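Local structure of Serine/threonine-protein kinase Tel1 (Chaetomium thermophilum, 6SKY) at residues C2377-L2382 with K2416-K2421; V2291-A2296 with D2392-R2397; L2383-S2388 with T2424-L2429. The protein is a serine/threonine kinase of the ATM subfamily that probably senses DNA damage, activates checkpoint signalling and phosphorylates [ST]-Q sites. All coordinates share one frame; numbering follows the deposited sequence.

The three interactions form one compact cluster within the FAT region, with centres about 10 to 11 Å apart, and lie away from the nucleotide and magnesium sites. Interactions 1 and 3 share the long helix 2348-2387, taking consecutive lengths of it, 2377-2382 and 2383-2388. Interaction 2 joins helix 2286-2303 to helix 2394-2404, the helix that follows the shared one. Along the chain the order is 2291-2296, 2377-2382, 2383-2388, 2392-2397, 2416-2421 and 2424-2429, so the contacts interleave rather than nest. A salt bridge between Asp-2392 and Lys-2426 ties interaction 2 to interaction 3. Together they illustrate how an alpha solenoid joins helices and a loop that are not consecutive in the chain through small local contacts.

Interaction 1. Residues C2377-L2382 with K2416-K2421; sequences CIENYL and KKWINK
In the helical FAT region of this alpha-solenoid kinase, Glu-2379 and Leu-2382 of helix 2348-2387 meet Trp-2418 of helix 2409-2418 and the next residue, Ile-2419. The contact is close: the CA atoms of Leu-2382 and Trp-2418 are 6.4 Å apart. It works by shape rather than by polar bonding. Glu-2379 uses the aliphatic part of its side chain, its CG lying over one face of the indole, 4.1 Å from the centroid of the five-membered ring of Trp-2418, in a CH-pi contact. With CG anti to the backbone N (chi1 165°), the extended chain crosses the indole face at a slant. Its carboxylate is turned only 15° from the ring plane, and OE2 of Glu-2379 comes 4.1 Å from CZ2 of Trp-2418. On the opposite face of the ring lies CG of Lys-2417, offset toward the rim, so the indole is sandwiched between two aliphatic stems. The Lys-2417 ammonium and the Glu-2379 carboxylate do not touch, although their opposite charges could attract weakly.

Leu-2382 fills the adjoining space with both branches. Its CD1 packs 3.8 Å from CB of Trp-2418, at the root of the indole, while its CD2 meets CD1 of Ile-2419 at 4.0 Å. Ile-2419 can deliver that methyl because its CG1 stands opposite the backbone N (chi1 -169°), with CD1 reaching toward the leucine.

One turn earlier, Ile-2378 extends the apolar seam to Ala-2411, Val-2414 and Val-2415 of helix 2409-2418. Another flank of helix 2348-2387 presents Tyr-2381 to Asp-2394 and Arg-2397 of helix 2394-2404, and Asn-2380 to Phe-2292 and Phe-2295 of helix 2286-2303.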
loop_
_atom_site.group_PDB
_atom_site.type_symbol
_atom_site.label_atom_id
_atom_site.label_comp_id
_atom_site.label_asym_id
_atom_site.label_seq_id
_atom_site.Cartn_x
_atom_site.Cartn_y
_atom_site.Cartn_z
ATOM N N CYS A 2377 14.496 -32.236 -0.687
ATOM C CA CYS A 2377 13.280 -31.729 -1.311
ATOM C C CYS A 2377 12.343 -32.865 -1.688
ATOM O O CYS A 2377 11.154 -32.843 -1.353
ATOM C CB CYS A 2377 13.649 -30.899 -2.537
ATOM S SG CYS A 2377 12.310 -29.972 -3.267
ATOM N N ILE A 2378 12.862 -33.876 -2.385
ATOM C CA ILE A 2378 11.995 -34.965 -2.822
ATOM C C ILE A 2378 11.460 -35.738 -1.626
ATOM O O ILE A 2378 10.261 -36.051 -1.553
ATOM C CB ILE A 2378 12.742 -35.880 -3.806
ATOM C CG1 ILE A 2378 12.745 -35.255 -5.192
ATOM C CG2 ILE A 2378 12.096 -37.230 -3.871
ATOM C CD1 ILE A 2378 13.445 -36.075 -6.205
ATOM N N GLU A 2379 12.326 -36.042 -0.660
ATOM C CA GLU A 2379 11.895 -36.816 0.494
ATOM C C GLU A 2379 10.813 -36.097 1.279
ATOM O O GLU A 2379 9.827 -36.714 1.690
ATOM C CB GLU A 2379 13.089 -37.116 1.383
ATOM C CG GLU A 2379 12.721 -37.594 2.750
ATOM C CD GLU A 2379 13.936 -37.822 3.609
ATOM O OE1 GLU A 2379 15.061 -37.738 3.080
ATOM O OE2 GLU A 2379 13.771 -38.083 4.814
ATOM N N ASN A 2380 10.963 -34.790 1.490
ATOM C CA ASN A 2380 9.974 -34.083 2.287
ATOM C C ASN A 2380 8.691 -33.812 1.521
ATOM O O ASN A 2380 7.632 -33.753 2.136
ATOM C CB ASN A 2380 10.558 -32.784 2.819
ATOM C CG ASN A 2380 11.590 -33.010 3.880
ATOM O OD1 ASN A 2380 11.321 -33.611 4.906
ATOM N ND2 ASN A 2380 12.787 -32.535 3.635
ATOM N N TYR A 2381 8.738 -33.669 0.196
ATOM C CA TYR A 2381 7.488 -33.625 -0.561
ATOM C C TYR A 2381 6.712 -34.920 -0.395
ATOM O O TYR A 2381 5.500 -34.909 -0.153
ATOM C CB TYR A 2381 7.762 -33.365 -2.038
ATOM C CG TYR A 2381 7.780 -31.914 -2.401
ATOM C CD1 TYR A 2381 6.845 -31.050 -1.892
ATOM C CD2 TYR A 2381 8.745 -31.404 -3.241
ATOM C CE1 TYR A 2381 6.864 -29.731 -2.213
ATOM C CE2 TYR A 2381 8.770 -30.086 -3.562
ATOM C CZ TYR A 2381 7.826 -29.253 -3.047
ATOM O OH TYR A 2381 7.844 -27.925 -3.367
ATOM N N LEU A 2382 7.401 -36.054 -0.507
ATOM C CA LEU A 2382 6.708 -37.328 -0.372
ATOM C C LEU A 2382 6.186 -37.539 1.042
ATOM O O LEU A 2382 5.100 -38.092 1.225
ATOM C CB LEU A 2382 7.624 -38.470 -0.779
ATOM C CG LEU A 2382 7.808 -38.580 -2.279
ATOM C CD1 LEU A 2382 8.716 -39.720 -2.576
ATOM C CD2 LEU A 2382 6.477 -38.773 -2.940
ATOM N N LYS A 2416 12.184 -44.302 -4.616
ATOM C CA LYS A 2416 11.959 -45.712 -4.339
ATOM C C LYS A 2416 11.721 -45.940 -2.863
ATOM O O LYS A 2416 10.874 -46.753 -2.479
ATOM C CB LYS A 2416 13.151 -46.535 -4.805
ATOM C CG LYS A 2416 13.084 -47.970 -4.351
ATOM C CD LYS A 2416 14.343 -48.720 -4.695
ATOM C CE LYS A 2416 14.278 -50.134 -4.167
ATOM N NZ LYS A 2416 15.503 -50.894 -4.502
ATOM N N LYS A 2417 12.449 -45.220 -2.016
ATOM C CA LYS A 2417 12.321 -45.449 -0.586
ATOM C C LYS A 2417 10.992 -44.936 -0.043
ATOM O O LYS A 2417 10.399 -45.567 0.835
ATOM C CB LYS A 2417 13.490 -44.803 0.142
ATOM C CG LYS A 2417 13.618 -45.219 1.577
ATOM C CD LYS A 2417 14.838 -44.595 2.199
ATOM C CE LYS A 2417 14.872 -44.837 3.689
ATOM N NZ LYS A 2417 16.026 -44.137 4.309
ATOM N N TRP A 2418 10.500 -43.800 -0.542
ATOM C CA TRP A 2418 9.359 -43.156 0.108
ATOM C C TRP A 2418 8.056 -43.153 -0.683
ATOM O O TRP A 2418 7.072 -42.601 -0.193
ATOM C CB TRP A 2418 9.708 -41.711 0.474
ATOM C CG TRP A 2418 10.797 -41.624 1.464
ATOM C CD1 TRP A 2418 12.086 -41.278 1.229
ATOM C CD2 TRP A 2418 10.708 -41.920 2.853
ATOM N NE1 TRP A 2418 12.808 -41.327 2.389
ATOM C CE2 TRP A 2418 11.980 -41.722 3.402
ATOM C CE3 TRP A 2418 9.671 -42.333 3.688
ATOM C CZ2 TRP A 2418 12.245 -41.921 4.743
ATOM C CZ3 TRP A 2418 9.936 -42.527 5.016
ATOM C CH2 TRP A 2418 11.211 -42.322 5.532
ATOM N N ILE A 2419 7.996 -43.756 -1.871
ATOM C CA ILE A 2419 6.814 -43.576 -2.711
ATOM C C ILE A 2419 5.625 -44.425 -2.278
ATOM O O ILE A 2419 4.482 -44.051 -2.549
ATOM C CB ILE A 2419 7.164 -43.871 -4.180
ATOM C CG1 ILE A 2419 6.042 -43.443 -5.122
ATOM C CG2 ILE A 2419 7.431 -45.333 -4.371
ATOM C CD1 ILE A 2419 5.869 -41.974 -5.254
ATOM N N ASN A 2420 5.843 -45.540 -1.596
ATOM C CA ASN A 2420 4.746 -46.459 -1.327
ATOM C C ASN A 2420 3.869 -46.042 -0.161
ATOM O O ASN A 2420 2.941 -46.778 0.182
ATOM C CB ASN A 2420 5.285 -47.860 -1.072
ATOM C CG ASN A 2420 5.843 -48.489 -2.311
ATOM O OD1 ASN A 2420 5.100 -48.979 -3.154
ATOM N ND2 ASN A 2420 7.160 -48.476 -2.438
ATOM N N LYS A 2421 4.123 -44.894 0.452
ATOM C CA LYS A 2421 3.348 -44.452 1.598
ATOM C C LYS A 2421 2.376 -43.344 1.257
ATOM O O LYS A 2421 1.588 -42.944 2.114
ATOM C CB LYS A 2421 4.285 -44.003 2.712
ATOM C CG LYS A 2421 5.202 -45.109 3.160
ATOM C CD LYS A 2421 6.339 -44.598 3.999
ATOM C CE LYS A 2421 7.350 -45.699 4.220
ATOM N NZ LYS A 2421 8.423 -45.280 5.151
#

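Interaction 2. Residues V2291-A2296 with D2392-R2397; sequences VFHQFA and DNDALR
A single histidine-carboxylate hydrogen bond makes up the whole of this contact: His-2293 and Asp-2394 reach across between backbones whose CA atoms, nearest at this pair, are still 8.3 Å apart. ND1 of His-2293 donates to OD1 of Asp-2394 at 2.5 Å, with a moderately bent N-H...O angle of 145°; the exact length is doubtful at this resolution, and no special strength follows from it. The oxygen lies at the edge of the imidazole, in the ring plane, and receives the bond through its syn lone pair, on the side of the second oxygen. Ring and carboxylate are nearly coplanar, their planes 28° apart, and OD2 of Asp-2394 lies on the CE1 side of the ring. The same OD2 stands 3.4 Å from ND1 of His-2293, but the angle is too poor for a second bond.

The imidazole reaches this far because its CG lies opposite the backbone N (chi1 -179°), swinging the ring outward from helix 2286-2303. Asp-2394 sits in the first turn of helix 2394-2404, where the helix end would probably favour its negative charge; that charge in turn is likely to favour a proton on ND1. The ring also stacks on His-2391, which probably limits its freedom further. Were this aspartate an alanine, ND1 of His-2293 would probably lose its acceptor and the imidazole would be freer to turn.

Helix 2348-2387 borders the pair, with Ser-2384 against Asp-2394. A second polar tie between the same two helices is the salt bridge from Arg-2397 to Asp-2300. Beyond them, Phe-2292 and Phe-2295 pack against helix 2264-2279, while Leu-2396 touches helix 2832-2843, so the pair lies among several helices of the FAT region and close to helix 2832-2843.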
loop_
_atom_site.group_PDB
_atom_site.type_symbol
_atom_site.label_atom_id
_atom_site.label_comp_id
_atom_site.label_asym_id
_atom_site.label_seq_id
_atom_site.Cartn_x
_atom_site.Cartn_y
_atom_site.Cartn_z
ATOM N N VAL A 2291 5.322 -29.121 9.023
ATOM C CA VAL A 2291 6.780 -29.109 9.118
ATOM C C VAL A 2291 7.419 -29.615 7.827
ATOM O O VAL A 2291 8.377 -29.022 7.311
ATOM C CB VAL A 2291 7.236 -29.931 10.334
ATOM C CG1 VAL A 2291 8.721 -29.991 10.397
ATOM C CG2 VAL A 2291 6.702 -29.326 11.588
ATOM N N PHE A 2292 6.898 -30.713 7.282
ATOM C CA PHE A 2292 7.491 -31.312 6.093
ATOM C C PHE A 2292 7.291 -30.438 4.869
ATOM O O PHE A 2292 8.197 -30.315 4.041
ATOM C CB PHE A 2292 6.895 -32.690 5.849
ATOM C CG PHE A 2292 7.299 -33.709 6.851
ATOM C CD1 PHE A 2292 8.581 -33.755 7.321
ATOM C CD2 PHE A 2292 6.392 -34.631 7.317
ATOM C CE1 PHE A 2292 8.950 -34.693 8.238
ATOM C CE2 PHE A 2292 6.760 -35.565 8.232
ATOM C CZ PHE A 2292 8.039 -35.598 8.691
ATOM N N HIS A 2293 6.121 -29.825 4.726
ATOM C CA HIS A 2293 5.925 -28.916 3.608
ATOM C C HIS A 2293 6.829 -27.700 3.721
ATOM O O HIS A 2293 7.392 -27.247 2.720
ATOM C CB HIS A 2293 4.470 -28.487 3.532
ATOM C CG HIS A 2293 4.178 -27.568 2.395
ATOM N ND1 HIS A 2293 4.094 -28.003 1.094
ATOM C CD2 HIS A 2293 3.959 -26.235 2.363
ATOM C CE1 HIS A 2293 3.829 -26.977 0.306
ATOM N NE2 HIS A 2293 3.747 -25.892 1.052
ATOM N N GLN A 2294 6.974 -27.156 4.927
ATOM C CA GLN A 2294 7.911 -26.066 5.164
ATOM C C GLN A 2294 9.303 -26.416 4.666
ATOM O O GLN A 2294 9.920 -25.663 3.906
ATOM C CB GLN A 2294 7.947 -25.766 6.658
ATOM C CG GLN A 2294 8.530 -24.444 7.027
ATOM C CD GLN A 2294 7.655 -23.327 6.590
ATOM O OE1 GLN A 2294 6.473 -23.284 6.923
ATOM N NE2 GLN A 2294 8.213 -22.415 5.816
ATOM N N PHE A 2295 9.813 -27.565 5.094
ATOM C CA PHE A 2295 11.178 -27.928 4.748
ATOM C C PHE A 2295 11.326 -28.207 3.258
ATOM O O PHE A 2295 12.336 -27.836 2.651
ATOM C CB PHE A 2295 11.609 -29.132 5.570
ATOM C CG PHE A 2295 13.079 -29.258 5.710
ATOM C CD1 PHE A 2295 13.905 -28.222 5.367
ATOM C CD2 PHE A 2295 13.638 -30.416 6.168
ATOM C CE1 PHE A 2295 15.259 -28.340 5.490
ATOM C CE2 PHE A 2295 14.988 -30.535 6.290
ATOM C CZ PHE A 2295 15.798 -29.500 5.951
ATOM N N ALA A 2296 10.336 -28.856 2.645
ATOM C CA ALA A 2296 10.415 -29.144 1.217
ATOM C C ALA A 2296 10.401 -27.871 0.388
ATOM O O ALA A 2296 11.171 -27.739 -0.565
ATOM C CB ALA A 2296 9.269 -30.052 0.805
ATOM N N ASP A 2392 -1.896 -30.497 -1.196
ATOM C CA ASP A 2392 -2.053 -31.548 -2.184
ATOM C C ASP A 2392 -1.612 -31.149 -3.576
ATOM O O ASP A 2392 -1.552 -32.015 -4.453
ATOM C CB ASP A 2392 -3.509 -32.023 -2.241
ATOM C CG ASP A 2392 -3.806 -33.086 -1.218
ATOM O OD1 ASP A 2392 -2.871 -33.484 -0.497
ATOM O OD2 ASP A 2392 -4.969 -33.528 -1.135
ATOM N N ASN A 2393 -1.307 -29.881 -3.814
ATOM C CA ASN A 2393 -0.618 -29.515 -5.038
ATOM C C ASN A 2393 0.874 -29.770 -4.947
ATOM O O ASN A 2393 1.601 -29.437 -5.884
ATOM C CB ASN A 2393 -0.881 -28.054 -5.375
ATOM C CG ASN A 2393 -2.342 -27.712 -5.311
ATOM O OD1 ASN A 2393 -3.128 -28.138 -6.154
ATOM N ND2 ASN A 2393 -2.724 -26.942 -4.303
ATOM N N ASP A 2394 1.341 -30.325 -3.833
ATOM C CA ASP A 2394 2.685 -30.860 -3.746
ATOM C C ASP A 2394 2.860 -32.098 -4.599
ATOM O O ASP A 2394 3.996 -32.501 -4.844
ATOM C CB ASP A 2394 3.024 -31.187 -2.297
ATOM C CG ASP A 2394 3.214 -29.952 -1.455
ATOM O OD1 ASP A 2394 3.956 -30.017 -0.455
ATOM O OD2 ASP A 2394 2.636 -28.904 -1.804
ATOM N N ALA A 2395 1.772 -32.710 -5.053
ATOM C CA ALA A 2395 1.887 -33.839 -5.962
ATOM C C ALA A 2395 2.315 -33.378 -7.342
ATOM O O ALA A 2395 3.161 -34.005 -7.978
ATOM C CB ALA A 2395 0.564 -34.589 -6.031
ATOM N N LEU A 2396 1.772 -32.258 -7.800
ATOM C CA LEU A 2396 2.160 -31.704 -9.088
ATOM C C LEU A 2396 3.604 -31.226 -9.070
ATOM O O LEU A 2396 4.357 -31.446 -10.027
ATOM C CB LEU A 2396 1.212 -30.563 -9.437
ATOM C CG LEU A 2396 0.922 -30.279 -10.895
ATOM C CD1 LEU A 2396 0.575 -31.556 -11.583
ATOM C CD2 LEU A 2396 -0.227 -29.332 -10.966
ATOM N N ARG A 2397 4.017 -30.592 -7.976
ATOM C CA ARG A 2397 5.387 -30.114 -7.864
ATOM C C ARG A 2397 6.363 -31.268 -7.704
ATOM O O ARG A 2397 7.431 -31.272 -8.326
ATOM C CB ARG A 2397 5.502 -29.134 -6.703
ATOM C CG ARG A 2397 6.889 -28.582 -6.507
ATOM C CD ARG A 2397 7.483 -28.080 -7.798
ATOM N NE ARG A 2397 8.925 -27.919 -7.690
ATOM C CZ ARG A 2397 9.743 -27.786 -8.727
ATOM N NH1 ARG A 2397 11.043 -27.648 -8.532
ATOM N NH2 ARG A 2397 9.263 -27.797 -9.956
#

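Interaction 3. Residues L2383-S2388 with T2424-L2429; sequences LSLAAS and TRKFAL
Leu-2385 is the first residue of 2383-2388 to meet the loop 2424-2429, and it does so with both its side chain and its carbonyl. CD1 of Leu-2385 approaches CZ of Phe-2427 obliquely at 4.4 Å, a loose apolar touch. Its CD2 comes no nearer than 4.5 Å to CD of Lys-2426. The backbone is approached more closely: O of Leu-2385 has CE of Lys-2426 at 3.4 Å, so the lysine's aliphatic end lies across this last part of helix 2348-2387. Three residues on, Ser-2388 contributes its main chain rather than its hydroxyl, its O accepting a weak hydrogen bond of 3.3 Å from NZ of Lys-2426.

A bend at chi2 (-84°) steers the lysine chain toward these carbonyls. The ammonium's stronger partner is Asp-2392, with which it forms a salt bridge, and the carbonyl of Ser-2388 adds a weak bond. Nearby backbone carbonyls and Asp-2392 would probably favour the charge. Close by, Arg-2425 pairs with Asp-2389, while Phe-2427 continues onto Leu-2452 and Ile-2456 of helix 2444-2459.

In this FAT alpha solenoid, the loop after helix 2409-2418 is thus held against helix 2348-2387 by apolar contact plus a lysine-acid pair, through a lysine that links the main chain just beyond helix 2348-2387 to Asp-2392.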
loop_
_atom_site.group_PDB
_atom_site.type_symbol
_atom_site.label_atom_id
_atom_site.label_comp_id
_atom_site.label_asym_id
_atom_site.label_seq_id
_atom_site.Cartn_x
_atom_site.Cartn_y
_atom_site.Cartn_z
ATOM N N LEU A 2383 6.938 -37.117 2.057
ATOM C CA LEU A 2383 6.450 -37.255 3.423
ATOM C C LEU A 2383 5.276 -36.331 3.692
ATOM O O LEU A 2383 4.358 -36.690 4.431
ATOM C CB LEU A 2383 7.567 -36.983 4.418
ATOM C CG LEU A 2383 8.660 -38.032 4.534
ATOM C CD1 LEU A 2383 9.697 -37.569 5.512
ATOM C CD2 LEU A 2383 8.083 -39.338 4.975
ATOM N N SER A 2384 5.283 -35.136 3.110
ATOM C CA SER A 2384 4.185 -34.208 3.321
ATOM C C SER A 2384 2.913 -34.665 2.636
ATOM O O SER A 2384 1.818 -34.390 3.131
ATOM C CB SER A 2384 4.569 -32.831 2.816
ATOM O OG SER A 2384 3.438 -32.165 2.307
ATOM N N LEU A 2385 3.024 -35.334 1.487
ATOM C CA LEU A 2385 1.826 -35.859 0.840
ATOM C C LEU A 2385 1.212 -36.996 1.636
ATOM O O LEU A 2385 -0.009 -37.158 1.639
ATOM C CB LEU A 2385 2.148 -36.339 -0.567
ATOM C CG LEU A 2385 2.326 -35.266 -1.623
ATOM C CD1 LEU A 2385 2.845 -35.883 -2.890
ATOM C CD2 LEU A 2385 1.012 -34.592 -1.859
ATOM N N ALA A 2386 2.034 -37.788 2.312
ATOM C CA ALA A 2386 1.563 -38.949 3.046
ATOM C C ALA A 2386 1.017 -38.619 4.421
ATOM O O ALA A 2386 0.485 -39.512 5.081
ATOM C CB ALA A 2386 2.697 -39.956 3.197
ATOM N N ALA A 2387 1.131 -37.374 4.874
ATOM C CA ALA A 2387 0.797 -37.004 6.241
ATOM C C ALA A 2387 -0.571 -36.351 6.365
ATOM O O ALA A 2387 -1.374 -36.768 7.196
ATOM C CB ALA A 2387 1.872 -36.076 6.808
ATOM N N SER A 2388 -0.862 -35.337 5.562
ATOM C CA SER A 2388 -2.127 -34.628 5.676
ATOM C C SER A 2388 -2.636 -34.270 4.289
ATOM O O SER A 2388 -1.975 -34.512 3.279
ATOM C CB SER A 2388 -1.980 -33.373 6.539
ATOM O OG SER A 2388 -1.237 -32.376 5.863
ATOM N N THR A 2424 -2.666 -43.244 -3.384
ATOM C CA THR A 2424 -2.661 -43.034 -4.822
ATOM C C THR A 2424 -3.729 -42.059 -5.280
ATOM O O THR A 2424 -3.745 -41.705 -6.457
ATOM C CB THR A 2424 -2.829 -44.357 -5.556
ATOM O OG1 THR A 2424 -3.872 -45.111 -4.941
ATOM C CG2 THR A 2424 -1.554 -45.145 -5.494
ATOM N N ARG A 2425 -4.615 -41.617 -4.397
ATOM C CA ARG A 2425 -5.594 -40.619 -4.795
ATOM C C ARG A 2425 -4.978 -39.246 -4.981
ATOM O O ARG A 2425 -5.650 -38.350 -5.497
ATOM C CB ARG A 2425 -6.714 -40.539 -3.767
ATOM C CG ARG A 2425 -6.277 -39.984 -2.448
ATOM C CD ARG A 2425 -7.437 -39.811 -1.513
ATOM N NE ARG A 2425 -7.064 -39.023 -0.348
ATOM C CZ ARG A 2425 -6.564 -39.535 0.770
ATOM N NH1 ARG A 2425 -6.253 -38.742 1.778
ATOM N NH2 ARG A 2425 -6.374 -40.838 0.879
ATOM N N LYS A 2426 -3.727 -39.056 -4.567
ATOM C CA LYS A 2426 -3.042 -37.796 -4.793
ATOM C C LYS A 2426 -2.531 -37.682 -6.218
ATOM O O LYS A 2426 -2.394 -36.571 -6.735
ATOM C CB LYS A 2426 -1.879 -37.652 -3.822
ATOM C CG LYS A 2426 -2.197 -38.026 -2.407
ATOM C CD LYS A 2426 -2.834 -36.894 -1.668
ATOM C CE LYS A 2426 -2.828 -37.184 -0.191
ATOM N NZ LYS A 2426 -3.219 -36.001 0.596
ATOM N N PHE A 2427 -2.247 -38.807 -6.860
ATOM C CA PHE A 2427 -1.768 -38.840 -8.230
ATOM C C PHE A 2427 -2.855 -39.179 -9.232
ATOM O O PHE A 2427 -2.568 -39.264 -10.422
ATOM C CB PHE A 2427 -0.639 -39.857 -8.369
ATOM C CG PHE A 2427 0.449 -39.693 -7.373
ATOM C CD1 PHE A 2427 1.388 -38.699 -7.519
ATOM C CD2 PHE A 2427 0.550 -40.544 -6.300
ATOM C CE1 PHE A 2427 2.390 -38.548 -6.605
ATOM C CE2 PHE A 2427 1.556 -40.394 -5.387
ATOM C CZ PHE A 2427 2.474 -39.398 -5.539
ATOM N N ALA A 2428 -4.090 -39.377 -8.783
ATOM C CA ALA A 2428 -5.107 -39.939 -9.658
ATOM C C ALA A 2428 -5.465 -39.005 -10.799
ATOM O O ALA A 2428 -5.820 -39.472 -11.885
ATOM C CB ALA A 2428 -6.353 -40.286 -8.853
ATOM N N LEU A 2429 -5.381 -37.697 -10.586
ATOM C CA LEU A 2429 -5.712 -36.729 -11.621
ATOM C C LEU A 2429 -4.532 -36.363 -12.504
ATOM O O LEU A 2429 -4.684 -35.515 -13.384
ATOM C CB LEU A 2429 -6.286 -35.455 -11.000
ATOM C CG LEU A 2429 -7.709 -35.503 -10.446
ATOM C CD1 LEU A 2429 -8.144 -34.121 -10.000
ATOM C CD2 LEU A 2429 -8.670 -36.054 -11.472
#